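PDB 1JWI: bitiscetin from Bitis arietans, which binds von Willebrand factor and induces its A1 domain to engage platelet GPIbalpha, so that platelets aggregate. Local coordinates for residues Val22-Asp27 with Gly118-Phe123; Glu47-Thr52 with Glu108-Thr113; Ile68-Glu73 with Lys99-Asp104; Lys75-Ser80 with Asp95-Cys100. One frame throughout, in Å; residues are numbered along the deposited sequence.

Interaction 1: Val22-Asp27 with Gly118-Phe123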
loop_
_atom_site.group_PDB
_atom_site.type_symbol
_atom_site.label_atom_id
_atom_site.label_comp_id
_atom_site.label_asym_id
_atom_site.label_seq_id
_atom_site.Cartn_x
_atom_site.Cartn_y
_atom_site.Cartn_z
ATOM N N VAL A 22 19.319 3.357 -13.390
ATOM C CA VAL A 22 18.345 2.853 -12.422
ATOM C C VAL A 22 18.929 2.556 -11.048
ATOM O O VAL A 22 20.060 2.095 -10.925
ATOM C CB VAL A 22 17.648 1.578 -12.941
ATOM C CG1 VAL A 22 16.937 1.874 -14.255
ATOM C CG2 VAL A 22 18.670 0.459 -13.120
ATOM N N GLY A 23 18.140 2.823 -10.011
ATOM C CA GLY A 23 18.598 2.568 -8.656
ATOM C C GLY A 23 17.425 2.414 -7.715
ATOM O O GLY A 23 16.297 2.766 -8.068
ATOM N N THR A 24 17.677 1.882 -6.524
ATOM C CA THR A 24 16.613 1.717 -5.548
ATOM C C THR A 24 16.279 3.119 -5.058
ATOM O O THR A 24 17.076 4.040 -5.229
ATOM C CB THR A 24 17.061 0.842 -4.354
ATOM O OG1 THR A 24 18.053 1.535 -3.589
ATOM C CG2 THR A 24 17.641 -0.475 -4.852
ATOM N N TRP A 25 15.104 3.282 -4.456
ATOM C CA TRP A 25 14.682 4.590 -3.969
ATOM C C TRP A 25 15.746 5.210 -3.070
ATOM O O TRP A 25 16.118 6.372 -3.242
ATOM C CB TRP A 25 13.365 4.475 -3.196
ATOM C CG TRP A 25 12.751 5.803 -2.849
ATOM C CD1 TRP A 25 11.890 6.538 -3.618
ATOM C CD2 TRP A 25 12.934 6.541 -1.634
ATOM N NE1 TRP A 25 11.519 7.686 -2.948
ATOM C CE2 TRP A 25 12.146 7.712 -1.730
ATOM C CE3 TRP A 25 13.687 6.324 -0.469
ATOM C CZ2 TRP A 25 12.088 8.664 -0.704
ATOM C CZ3 TRP A 25 13.628 7.273 0.551
ATOM C CH2 TRP A 25 12.830 8.428 0.424
ATOM N N GLU A 26 16.242 4.431 -2.115
ATOM C CA GLU A 26 17.251 4.929 -1.186
ATOM C C GLU A 26 18.528 5.384 -1.900
ATOM O O GLU A 26 19.037 6.472 -1.624
ATOM C CB GLU A 26 17.575 3.861 -0.131
ATOM C CG GLU A 26 17.936 4.455 1.228
ATOM C CD GLU A 26 18.047 3.411 2.332
ATOM O OE1 GLU A 26 17.087 2.630 2.522
ATOM O OE2 GLU A 26 19.092 3.379 3.016
ATOM N N ASP A 27 19.047 4.565 -2.816
ATOM C CA ASP A 27 20.256 4.948 -3.542
ATOM C C ASP A 27 19.984 6.206 -4.354
ATOM O O ASP A 27 20.834 7.094 -4.465
ATOM C CB ASP A 27 20.714 3.835 -4.494
ATOM C CG ASP A 27 21.194 2.589 -3.763
ATOM O OD1 ASP A 27 21.743 2.715 -2.646
ATOM O OD2 ASP A 27 21.035 1.484 -4.321
ATOM N N GLY A 118 12.716 -1.304 -2.981
ATOM C CA GLY A 118 13.899 -1.983 -3.486
ATOM C C GLY A 118 13.946 -2.184 -4.991
ATOM O O GLY A 118 14.903 -2.761 -5.516
ATOM N N GLU A 119 12.917 -1.711 -5.686
ATOM C CA GLU A 119 12.834 -1.826 -7.142
ATOM C C GLU A 119 13.786 -0.820 -7.794
ATOM O O GLU A 119 13.949 0.293 -7.296
ATOM C CB GLU A 119 11.397 -1.537 -7.585
ATOM C CG GLU A 119 11.070 -1.880 -9.026
ATOM C CD GLU A 119 9.637 -1.516 -9.394
ATOM O OE1 GLU A 119 9.367 -0.326 -9.665
ATOM O OE2 GLU A 119 8.776 -2.422 -9.403
ATOM N N LYS A 120 14.409 -1.200 -8.905
ATOM C CA LYS A 120 15.332 -0.292 -9.587
ATOM C C LYS A 120 14.638 0.488 -10.706
ATOM O O LYS A 120 14.166 -0.091 -11.686
ATOM C CB LYS A 120 16.529 -1.066 -10.148
ATOM C CG LYS A 120 17.422 -1.668 -9.070
ATOM C CD LYS A 120 18.637 -2.369 -9.657
ATOM C CE LYS A 120 19.383 -3.146 -8.582
ATOM N NZ LYS A 120 19.763 -2.292 -7.419
ATOM N N ASN A 121 14.582 1.807 -10.551
ATOM C CA ASN A 121 13.933 2.669 -11.534
ATOM C C ASN A 121 14.730 3.934 -11.770
ATOM O O ASN A 121 15.589 4.299 -10.967
ATOM C CB ASN A 121 12.552 3.112 -11.039
ATOM C CG ASN A 121 11.570 1.975 -10.922
ATOM O OD1 ASN A 121 11.335 1.247 -11.883
ATOM N ND2 ASN A 121 10.973 1.826 -9.741
ATOM N N PRO A 122 14.466 4.616 -12.894
ATOM C CA PRO A 122 15.206 5.854 -13.121
ATOM C C PRO A 122 14.629 6.818 -12.083
ATOM O O PRO A 122 13.637 6.494 -11.412
ATOM C CB PRO A 122 14.835 6.224 -14.562
ATOM C CG PRO A 122 13.490 5.613 -14.747
ATOM C CD PRO A 122 13.640 4.272 -14.062
ATOM N N PHE A 123 15.225 7.992 -11.936
ATOM C CA PHE A 123 14.736 8.928 -10.936
ATOM C C PHE A 123 14.955 10.380 -11.310
ATOM O O PHE A 123 15.641 10.693 -12.283
ATOM C CB PHE A 123 15.385 8.643 -9.581
ATOM C CG PHE A 123 16.882 8.625 -9.619
ATOM C CD1 PHE A 123 17.567 7.512 -10.093
ATOM C CD2 PHE A 123 17.610 9.727 -9.183
ATOM C CE1 PHE A 123 18.960 7.495 -10.129
ATOM C CE2 PHE A 123 19.004 9.719 -9.214
ATOM C CZ PHE A 123 19.681 8.597 -9.691
#
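Gly23 and Asn121 form a hydrogen-bonded antiparallel pair, Gly23 N giving to Asn121 O at 3.1 Å and Asn121 N returning a bond to Gly23 O at 3.2 Å. This is the dense part of the contact: the alpha hydrogens of Val22, Thr24 and Lys120 also turn to carbonyl oxygens of the opposite segment, those of Asn121, Glu119 and Gly23. Trp67 NE1 adds a further bond to Gly23 O, so that this carbonyl is gripped twice by N-H groups, and Phe123 brings its ring edge to Asn121 O. In the C-type lectin-like domain of the snaclecs this pairing ties the start of the first helix, 25-34, to the chain as it enters the C-terminal strand 121-126. Thr24 is the N-cap of that helix. A first torsion of 68° sets its OG1 between the backbone N and the carbonyl carbon, where it accepts from Asp27 N at 3.3 Å, while its methyl CG2 is left to face the other segment, 3.6 Å from Gly118 O. Toward solvent the fit is slacker. Lys120 runs beside Thr24, pointing the same way, and its NZ stops 3.8 Å from Thr24 CG2; a weak electrostatic attraction between Lys120 NZ and Asp27 OD2 is possible, though the charged atoms do not meet. Val22 crosses Lys120 at about a right angle, CG2 lying 4.0 Å from Lys120 CB, and sets CG1 4.1 Å from Pro122 CD. Asn121 ND2 gives to the anti lone pair of Glu119 OE1 at 2.7 Å, the oxygen lying in the amide plane.

Interaction 2: Glu47-Thr52 with Glu108-Thr113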
loop_
_atom_site.group_PDB
_atom_site.type_symbol
_atom_site.label_atom_id
_atom_site.label_comp_id
_atom_site.label_asym_id
_atom_site.label_seq_id
_atom_site.Cartn_x
_atom_site.Cartn_y
_atom_site.Cartn_z
ATOM N N GLU A 47 3.937 22.704 -11.010
ATOM C CA GLU A 47 5.252 22.072 -10.909
ATOM C C GLU A 47 5.108 20.620 -11.372
ATOM O O GLU A 47 5.974 20.087 -12.069
ATOM C CB GLU A 47 5.786 22.099 -9.469
ATOM C CG GLU A 47 7.141 21.408 -9.337
ATOM C CD GLU A 47 7.790 21.560 -7.969
ATOM O OE1 GLU A 47 9.014 21.329 -7.875
ATOM O OE2 GLU A 47 7.094 21.897 -6.992
ATOM N N ALA A 48 4.002 19.988 -10.985
ATOM C CA ALA A 48 3.729 18.603 -11.363
ATOM C C ALA A 48 3.753 18.439 -12.880
ATOM O O ALA A 48 4.380 17.518 -13.401
ATOM C CB ALA A 48 2.367 18.166 -10.809
ATOM N N ASP A 49 3.057 19.331 -13.582
ATOM C CA ASP A 49 2.994 19.274 -15.037
ATOM C C ASP A 49 4.375 19.425 -15.661
ATOM O O ASP A 49 4.657 18.837 -16.704
ATOM C CB ASP A 49 2.045 20.351 -15.572
ATOM C CG ASP A 49 0.584 20.036 -15.285
ATOM O OD1 ASP A 49 0.272 18.871 -14.949
ATOM O OD2 ASP A 49 -0.262 20.947 -15.413
ATOM N N PHE A 50 5.241 20.203 -15.018
ATOM C CA PHE A 50 6.593 20.391 -15.526
ATOM C C PHE A 50 7.373 19.088 -15.395
ATOM O O PHE A 50 7.985 18.625 -16.357
ATOM C CB PHE A 50 7.327 21.492 -14.755
ATOM C CG PHE A 50 8.804 21.548 -15.054
ATOM C CD1 PHE A 50 9.260 21.908 -16.319
ATOM C CD2 PHE A 50 9.734 21.175 -14.088
ATOM C CE1 PHE A 50 10.623 21.893 -16.618
ATOM C CE2 PHE A 50 11.100 21.155 -14.376
ATOM C CZ PHE A 50 11.544 21.513 -15.645
ATOM N N VAL A 51 7.354 18.508 -14.194
ATOM C CA VAL A 51 8.056 17.253 -13.929
ATOM C C VAL A 51 7.548 16.134 -14.841
ATOM O O VAL A 51 8.332 15.316 -15.328
ATOM C CB VAL A 51 7.909 16.833 -12.437
ATOM C CG1 VAL A 51 8.498 15.444 -12.209
ATOM C CG2 VAL A 51 8.625 17.837 -11.552
ATOM N N THR A 52 6.239 16.109 -15.080
ATOM C CA THR A 52 5.648 15.099 -15.957
ATOM C C THR A 52 6.179 15.278 -17.379
ATOM O O THR A 52 6.446 14.306 -18.075
ATOM C CB THR A 52 4.101 15.204 -15.987
ATOM O OG1 THR A 52 3.569 14.757 -14.734
ATOM C CG2 THR A 52 3.522 14.352 -17.109
ATOM N N GLU A 108 1.288 7.834 -17.975
ATOM C CA GLU A 108 2.300 8.632 -18.660
ATOM C C GLU A 108 2.900 9.650 -17.696
ATOM O O GLU A 108 3.056 10.830 -18.017
ATOM C CB GLU A 108 1.705 9.324 -19.900
ATOM C CG GLU A 108 1.026 8.348 -20.853
ATOM C CD GLU A 108 1.024 8.813 -22.302
ATOM O OE1 GLU A 108 0.697 9.994 -22.555
ATOM O OE2 GLU A 108 1.340 7.983 -23.184
ATOM N N TYR A 109 3.219 9.166 -16.498
ATOM C CA TYR A 109 3.819 9.981 -15.455
ATOM C C TYR A 109 2.939 11.132 -14.979
ATOM O O TYR A 109 3.443 12.141 -14.477
ATOM C CB TYR A 109 5.173 10.511 -15.936
ATOM C CG TYR A 109 6.079 9.426 -16.466
ATOM C CD1 TYR A 109 6.237 8.225 -15.774
ATOM C CD2 TYR A 109 6.797 9.607 -17.646
ATOM C CE1 TYR A 109 7.086 7.224 -16.244
ATOM C CE2 TYR A 109 7.652 8.612 -18.129
ATOM C CZ TYR A 109 7.791 7.426 -17.420
ATOM O OH TYR A 109 8.639 6.441 -17.878
ATOM N N ARG A 110 1.628 10.977 -15.123
ATOM C CA ARG A 110 0.689 12.008 -14.694
ATOM C C ARG A 110 0.284 11.852 -13.223
ATOM O O ARG A 110 -0.043 12.833 -12.557
ATOM C CB ARG A 110 -0.567 11.971 -15.571
ATOM C CG ARG A 110 -1.536 13.108 -15.310
ATOM C CD ARG A 110 -0.903 14.466 -15.628
ATOM N NE ARG A 110 -0.488 14.587 -17.027
ATOM C CZ ARG A 110 0.077 15.673 -17.551
ATOM N NH1 ARG A 110 0.299 16.741 -16.797
ATOM N NH2 ARG A 110 0.418 15.692 -18.834
ATOM N N THR A 111 0.313 10.623 -12.712
ATOM C CA THR A 111 -0.078 10.380 -11.322
ATOM C C THR A 111 1.003 9.663 -10.521
ATOM O O THR A 111 2.021 9.240 -11.074
ATOM C CB THR A 111 -1.371 9.545 -11.260
ATOM O OG1 THR A 111 -1.180 8.328 -11.993
ATOM C CG2 THR A 111 -2.518 10.312 -11.874
ATOM N N TRP A 112 0.780 9.529 -9.216
ATOM C CA TRP A 112 1.757 8.864 -8.358
ATOM C C TRP A 112 1.278 7.479 -7.926
ATOM O O TRP A 112 0.087 7.270 -7.703
ATOM C CB TRP A 112 2.048 9.723 -7.125
ATOM C CG TRP A 112 2.453 11.140 -7.455
ATOM C CD1 TRP A 112 2.931 11.603 -8.653
ATOM C CD2 TRP A 112 2.462 12.261 -6.560
ATOM N NE1 TRP A 112 3.234 12.944 -8.554
ATOM C CE2 TRP A 112 2.955 13.373 -7.283
ATOM C CE3 TRP A 112 2.101 12.434 -5.217
ATOM C CZ2 TRP A 112 3.095 14.642 -6.707
ATOM C CZ3 TRP A 112 2.243 13.701 -4.639
ATOM C CH2 TRP A 112 2.735 14.786 -5.388
ATOM N N THR A 113 2.210 6.537 -7.803
ATOM C CA THR A 113 1.870 5.172 -7.411
ATOM C C THR A 113 2.853 4.625 -6.369
ATOM O O THR A 113 4.025 5.004 -6.357
ATOM C CB THR A 113 1.855 4.241 -8.660
ATOM O OG1 THR A 113 1.338 2.951 -8.301
ATOM C CG2 THR A 113 3.251 4.088 -9.233
#
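Thr52, on helix 45-58, meets Tyr109 and Arg110 of the loop that leads into strand 112-115. Its CB sits 3.5 Å from Tyr109 O and points at the loop. From there the side chain forks. OG1, anti to the carbonyl carbon (chi1 -71°), gives its hydrogen to Tyr109 O at 2.6 Å, reaching it from a position tilted 31° from the carbonyl plane. CG2, the other branch, packs against one face of the Arg110 guanidinium, over its centre and 3.7 Å from Arg110 CZ; it also lies 3.4 Å from Tyr109 O and, farther off, meets Glu108 O. Arg110 leaves the backbone pointing away from the helix; its chain bends at chi2 and chi3, which place CD and NE, and the guanidinium lies against Thr52 CG2. Its NH1 forms a salt bridge with Asp49 OD1, 2.8 Å away, the carboxylate and guanidinium planes standing 75° apart. Within this C-type lectin-like fold the contact fastens the second helix to the loop following strand 100-103. Tyr109 is buried, its hydroxyl bonded to Tyr64 O. Asp49 OD1 has a second cation, Lys45, so one carboxylate oxygen answers two positive groups, which would probably favour its ionised form.

Interaction 3: Ile68-Glu73 with Lys99-Asp104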
loop_
_atom_site.group_PDB
_atom_site.type_symbol
_atom_site.label_atom_id
_atom_site.label_comp_id
_atom_site.label_asym_id
_atom_site.label_seq_id
_atom_site.Cartn_x
_atom_site.Cartn_y
_atom_site.Cartn_z
ATOM N N ILE A 68 10.279 9.576 -7.144
ATOM C CA ILE A 68 10.162 10.959 -6.693
ATOM C C ILE A 68 10.423 10.863 -5.183
ATOM O O ILE A 68 10.465 9.756 -4.636
ATOM C CB ILE A 68 8.775 11.614 -6.971
ATOM C CG1 ILE A 68 7.635 10.751 -6.441
ATOM C CG2 ILE A 68 8.634 11.896 -8.465
ATOM C CD1 ILE A 68 6.275 11.445 -6.590
ATOM N N GLY A 69 10.592 11.997 -4.513
ATOM C CA GLY A 69 10.932 11.968 -3.095
ATOM C C GLY A 69 9.919 11.663 -2.010
ATOM O O GLY A 69 10.167 11.984 -0.855
ATOM N N LEU A 70 8.804 11.029 -2.348
ATOM C CA LEU A 70 7.782 10.733 -1.352
ATOM C C LEU A 70 7.881 9.312 -0.793
ATOM O O LEU A 70 8.081 8.361 -1.551
ATOM C CB LEU A 70 6.407 10.948 -1.976
ATOM C CG LEU A 70 5.216 10.923 -1.029
ATOM C CD1 LEU A 70 5.306 12.093 -0.054
ATOM C CD2 LEU A 70 3.931 11.005 -1.850
ATOM N N ARG A 71 7.740 9.174 0.528
ATOM C CA ARG A 71 7.800 7.867 1.183
ATOM C C ARG A 71 6.843 7.741 2.376
ATOM O O ARG A 71 6.602 8.712 3.102
ATOM C CB ARG A 71 9.224 7.561 1.670
ATOM C CG ARG A 71 9.367 6.158 2.273
ATOM C CD ARG A 71 10.820 5.758 2.557
ATOM N NE ARG A 71 11.415 6.505 3.661
ATOM C CZ ARG A 71 12.637 6.284 4.146
ATOM N NH1 ARG A 71 13.401 5.333 3.625
ATOM N NH2 ARG A 71 13.096 7.013 5.154
ATOM N N ASP A 72 6.297 6.542 2.557
ATOM C CA ASP A 72 5.405 6.257 3.677
ATOM C C ASP A 72 6.339 5.935 4.844
ATOM O O ASP A 72 6.986 4.894 4.854
ATOM C CB ASP A 72 4.513 5.048 3.357
ATOM C CG ASP A 72 3.698 4.575 4.566
ATOM O OD1 ASP A 72 3.007 3.542 4.447
ATOM O OD2 ASP A 72 3.746 5.230 5.628
ATOM N N GLU A 73 6.407 6.832 5.819
ATOM C CA GLU A 73 7.300 6.654 6.960
ATOM C C GLU A 73 6.808 5.780 8.115
ATOM O O GLU A 73 7.494 5.669 9.134
ATOM C CB GLU A 73 7.699 8.025 7.512
ATOM C CG GLU A 73 9.195 8.230 7.625
ATOM C CD GLU A 73 9.882 8.188 6.277
ATOM O OE1 GLU A 73 9.522 9.006 5.402
ATOM O OE2 GLU A 73 10.781 7.339 6.094
ATOM N N LYS A 99 6.187 1.107 0.012
ATOM C CA LYS A 99 6.222 2.343 0.792
ATOM C C LYS A 99 6.874 3.548 0.130
ATOM O O LYS A 99 6.883 4.638 0.701
ATOM C CB LYS A 99 6.888 2.054 2.146
ATOM C CG LYS A 99 6.223 0.877 2.859
ATOM C CD LYS A 99 6.927 0.467 4.130
ATOM C CE LYS A 99 6.561 1.368 5.288
ATOM N NZ LYS A 99 7.207 0.870 6.529
ATOM N N CYS A 100 7.407 3.352 -1.071
ATOM C CA CYS A 100 8.051 4.425 -1.823
ATOM C C CYS A 100 7.179 4.789 -3.030
ATOM O O CYS A 100 6.518 3.922 -3.609
ATOM C CB CYS A 100 9.447 3.988 -2.290
ATOM S SG CYS A 100 10.650 3.897 -0.921
ATOM N N PHE A 101 7.193 6.062 -3.415
ATOM C CA PHE A 101 6.380 6.524 -4.535
ATOM C C PHE A 101 7.138 6.984 -5.768
ATOM O O PHE A 101 8.256 7.495 -5.683
ATOM C CB PHE A 101 5.440 7.643 -4.080
ATOM C CG PHE A 101 4.376 7.181 -3.123
ATOM C CD1 PHE A 101 4.684 6.945 -1.782
ATOM C CD2 PHE A 101 3.068 6.953 -3.564
ATOM C CE1 PHE A 101 3.703 6.486 -0.891
ATOM C CE2 PHE A 101 2.081 6.493 -2.686
ATOM C CZ PHE A 101 2.397 6.259 -1.351
ATOM N N GLY A 102 6.498 6.803 -6.922
ATOM C CA GLY A 102 7.099 7.200 -8.175
ATOM C C GLY A 102 6.038 7.615 -9.175
ATOM O O GLY A 102 4.839 7.417 -8.945
ATOM N N LEU A 103 6.480 8.215 -10.277
ATOM C CA LEU A 103 5.562 8.631 -11.328
ATOM C C LEU A 103 5.102 7.356 -12.045
ATOM O O LEU A 103 5.921 6.571 -12.517
ATOM C CB LEU A 103 6.276 9.577 -12.300
ATOM C CG LEU A 103 6.833 10.863 -11.673
ATOM C CD1 LEU A 103 7.481 11.729 -12.740
ATOM C CD2 LEU A 103 5.700 11.616 -10.987
ATOM N N ASP A 104 3.790 7.164 -12.120
ATOM C CA ASP A 104 3.184 5.981 -12.735
ATOM C C ASP A 104 3.290 5.960 -14.263
ATOM O O ASP A 104 2.703 6.796 -14.950
ATOM C CB ASP A 104 1.713 5.930 -12.328
ATOM C CG ASP A 104 1.045 4.613 -12.658
ATOM O OD1 ASP A 104 1.609 3.789 -13.413
ATOM O OD2 ASP A 104 -0.077 4.413 -12.151
#
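Leu70 leans on the ring of Phe101, its CD2 4.0 Å above the plane and displaced toward the rim, while Leu70 O meets the same ring edge-on, 3.7 Å from Phe101 CD1. Further along, Ile68 CG2 crosses Leu103 at roughly a right angle and touches its CG at 3.8 Å. The backbone sets this spacing. Asp72 N gives to Lys99 O at 2.7 Å, Phe101 N to Leu70 O at 3.1 Å and Ile68 N to Phe101 O at 3.2 Å. Between the first two of these bonds Arg71 and Cys100 form an antiparallel non-hydrogen-bonded pair, and their side chains share a face: Arg71 CD lies 3.9 Å from Cys100 SG. At Gly69 the strand 66-72 turns a corner, so that Ile68 and Leu70 approach strand 100-103 from either side of the break. The pairing belongs to the antiparallel sheet of the C-type lectin-like domain, of three strands within this chain, with 100-103 between 66-72 and 112-115. Cys100 is fixed through its disulfide to Cys117, Trp25 of the first helix packs on both Cys100 and Arg71, and Leu103 also packs on Val51 and Ala55 of helix 45-58. At the Lys99 end of the strand pair, the alkyl chain of Lys99 passes Asp72, with CE 3.6 Å from Asp72 O; Lys99 NZ continues to Ser74 O, and Asp72 OD2 is bonded to Ser74 OG. Leu70, Arg71 and Asp72 also pair antiparallel with a strand of the neighbouring chain, which continues the sheet across the dimer interface, and an aromatic side chain of that chain meets Phe101 edge-to-face.

Interaction 4: Lys75-Ser80 with Asp95-Cys100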
loop_
_atom_site.group_PDB
_atom_site.type_symbol
_atom_site.label_atom_id
_atom_site.label_comp_id
_atom_site.label_asym_id
_atom_site.label_seq_id
_atom_site.Cartn_x
_atom_site.Cartn_y
_atom_site.Cartn_z
ATOM N N LYS A 75 6.273 2.709 10.551
ATOM C CA LYS A 75 7.225 1.639 10.845
ATOM C C LYS A 75 6.688 0.252 10.519
ATOM O O LYS A 75 7.459 -0.698 10.400
ATOM C CB LYS A 75 7.663 1.700 12.314
ATOM C CG LYS A 75 6.542 1.476 13.316
ATOM C CD LYS A 75 7.067 1.432 14.755
ATOM C CE LYS A 75 7.828 0.138 15.062
ATOM N NZ LYS A 75 9.044 -0.067 14.215
ATOM N N THR A 76 5.369 0.140 10.373
ATOM C CA THR A 76 4.735 -1.136 10.040
ATOM C C THR A 76 4.909 -1.450 8.547
ATOM O O THR A 76 5.330 -0.589 7.774
ATOM C CB THR A 76 3.227 -1.106 10.397
ATOM O OG1 THR A 76 2.677 0.174 10.071
ATOM C CG2 THR A 76 3.026 -1.367 11.880
ATOM N N GLN A 77 4.604 -2.681 8.146
ATOM C CA GLN A 77 4.730 -3.081 6.745
ATOM C C GLN A 77 3.740 -2.314 5.871
ATOM O O GLN A 77 4.064 -1.922 4.753
ATOM C CB GLN A 77 4.517 -4.592 6.607
ATOM C CG GLN A 77 5.693 -5.414 7.128
ATOM C CD GLN A 77 5.408 -6.908 7.179
ATOM O OE1 GLN A 77 4.641 -7.438 6.377
ATOM N NE2 GLN A 77 6.046 -7.598 8.121
ATOM N N GLN A 78 2.528 -2.122 6.379
ATOM C CA GLN A 78 1.519 -1.358 5.661
ATOM C C GLN A 78 1.125 -0.205 6.585
ATOM O O GLN A 78 1.578 -0.141 7.731
ATOM C CB GLN A 78 0.316 -2.234 5.253
ATOM C CG GLN A 78 -0.271 -3.127 6.334
ATOM C CD GLN A 78 -1.079 -2.361 7.358
ATOM O OE1 GLN A 78 -0.803 -2.434 8.559
ATOM N NE2 GLN A 78 -2.091 -1.629 6.895
ATOM N N CYS A 79 0.285 0.695 6.099
ATOM C CA CYS A 79 -0.068 1.879 6.865
ATOM C C CYS A 79 -1.097 1.845 8.003
ATOM O O CYS A 79 -1.048 2.684 8.902
ATOM C CB CYS A 79 -0.422 2.974 5.867
ATOM S SG CYS A 79 -1.379 4.355 6.522
ATOM N N SER A 80 -2.019 0.893 7.993
ATOM C CA SER A 80 -3.019 0.860 9.057
ATOM C C SER A 80 -2.460 0.457 10.423
ATOM O O SER A 80 -1.837 -0.593 10.563
ATOM C CB SER A 80 -4.153 -0.090 8.684
ATOM O OG SER A 80 -5.135 -0.081 9.700
ATOM N N ASP A 95 2.942 -9.444 1.686
ATOM C CA ASP A 95 3.747 -10.099 0.651
ATOM C C ASP A 95 4.905 -9.218 0.187
ATOM O O ASP A 95 6.069 -9.604 0.294
ATOM C CB ASP A 95 2.871 -10.463 -0.549
ATOM C CG ASP A 95 3.584 -11.360 -1.546
ATOM O OD1 ASP A 95 3.195 -11.347 -2.735
ATOM O OD2 ASP A 95 4.522 -12.087 -1.143
ATOM N N GLU A 96 4.582 -8.032 -0.322
ATOM C CA GLU A 96 5.608 -7.102 -0.781
ATOM C C GLU A 96 5.181 -5.675 -0.419
ATOM O O GLU A 96 4.354 -5.075 -1.105
ATOM C CB GLU A 96 5.787 -7.227 -2.298
ATOM C CG GLU A 96 7.098 -6.654 -2.819
ATOM C CD GLU A 96 7.223 -6.766 -4.326
ATOM O OE1 GLU A 96 8.350 -6.600 -4.842
ATOM O OE2 GLU A 96 6.196 -7.011 -5.000
ATOM N N PRO A 97 5.723 -5.127 0.682
ATOM C CA PRO A 97 5.373 -3.766 1.098
ATOM C C PRO A 97 5.731 -2.753 0.019
ATOM O O PRO A 97 6.773 -2.868 -0.630
ATOM C CB PRO A 97 6.202 -3.568 2.365
ATOM C CG PRO A 97 6.280 -4.970 2.931
ATOM C CD PRO A 97 6.576 -5.780 1.690
ATOM N N THR A 98 4.864 -1.763 -0.167
ATOM C CA THR A 98 5.083 -0.722 -1.167
ATOM C C THR A 98 5.029 0.615 -0.422
ATOM O O THR A 98 3.953 1.188 -0.244
ATOM C CB THR A 98 3.976 -0.774 -2.252
ATOM O OG1 THR A 98 2.687 -0.876 -1.617
ATOM C CG2 THR A 98 4.185 -1.975 -3.173
ATOM N N LYS A 99 6.187 1.107 0.012
ATOM C CA LYS A 99 6.222 2.343 0.792
ATOM C C LYS A 99 6.874 3.548 0.130
ATOM O O LYS A 99 6.883 4.638 0.701
ATOM C CB LYS A 99 6.888 2.054 2.146
ATOM C CG LYS A 99 6.223 0.877 2.859
ATOM C CD LYS A 99 6.927 0.467 4.130
ATOM C CE LYS A 99 6.561 1.368 5.288
ATOM N NZ LYS A 99 7.207 0.870 6.529
ATOM N N CYS A 100 7.407 3.352 -1.071
ATOM C CA CYS A 100 8.051 4.425 -1.823
ATOM C C CYS A 100 7.179 4.789 -3.030
ATOM O O CYS A 100 6.518 3.922 -3.609
ATOM C CB CYS A 100 9.447 3.988 -2.290
ATOM S SG CYS A 100 10.650 3.897 -0.921
HETATM O O HOH W 1 3.037 -1.410 2.197
#
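A surface contact between two irregular segments, Lys75-Ser80 and Asp95-Cys100, closes the base of the long loop that joins strand 66-72 to strand 100-103, with Lys99 reaching across to Thr76 and Pro97 packing on Gln77. The bend of Lys99 at chi3 (80°) carries its CE to 3.4 Å from Thr76 O, and NZ then bonds to that oxygen at 2.7 Å. Lys99 CD lies 3.8 Å from Gln77 O on the way. Pro97 packs on the same residue, CB 3.6 Å from Gln77 O and CG 4.1 Å from Gln77 CB. A water links Gln77 O to Thr98 N, giving to the carbonyl and accepting from the amide. Thr76 OG1 gives to Gln78 O at 2.6 Å, almost in line with the carbonyl bond (175°), and so ties the turn to itself, while Gln77 OE1 accepts from Val94 N on the returning limb. In snaclecs this loop is the element exchanged between the two subunits; here Cys79 is disulfide-bonded to the neighbouring chain. Since Ser74 O takes a second bond from Lys99 NZ, the ammonium group is gripped by neutral carbonyls of the loop, and its charge would probably polarise both of them.

Overall arrangement
All four interactions lie in a single C-type lectin-like domain and are nested along the chain: interaction 1 encloses interaction 2, which encloses interactions 3 and 4. Interaction 3 is central, its centre about 11 Å from that of interaction 1, 13 Å from interaction 2 and 12 Å from interaction 4. Trp25 NE1 hydrogen-bonds to Ile68 O, joining the first helix to the sheet, while interactions 2 and 3 reach neighbouring strands 112-115 and 100-103 of that sheet. Interactions 3 and 4 share Lys99 and Cys100, so the sheet passes directly into the protruding loop. Interactions 2 and 4, about 23 Å apart between centres, lie on opposite sides of the chain's centre; the partner subunit meets both the loop and the sheet.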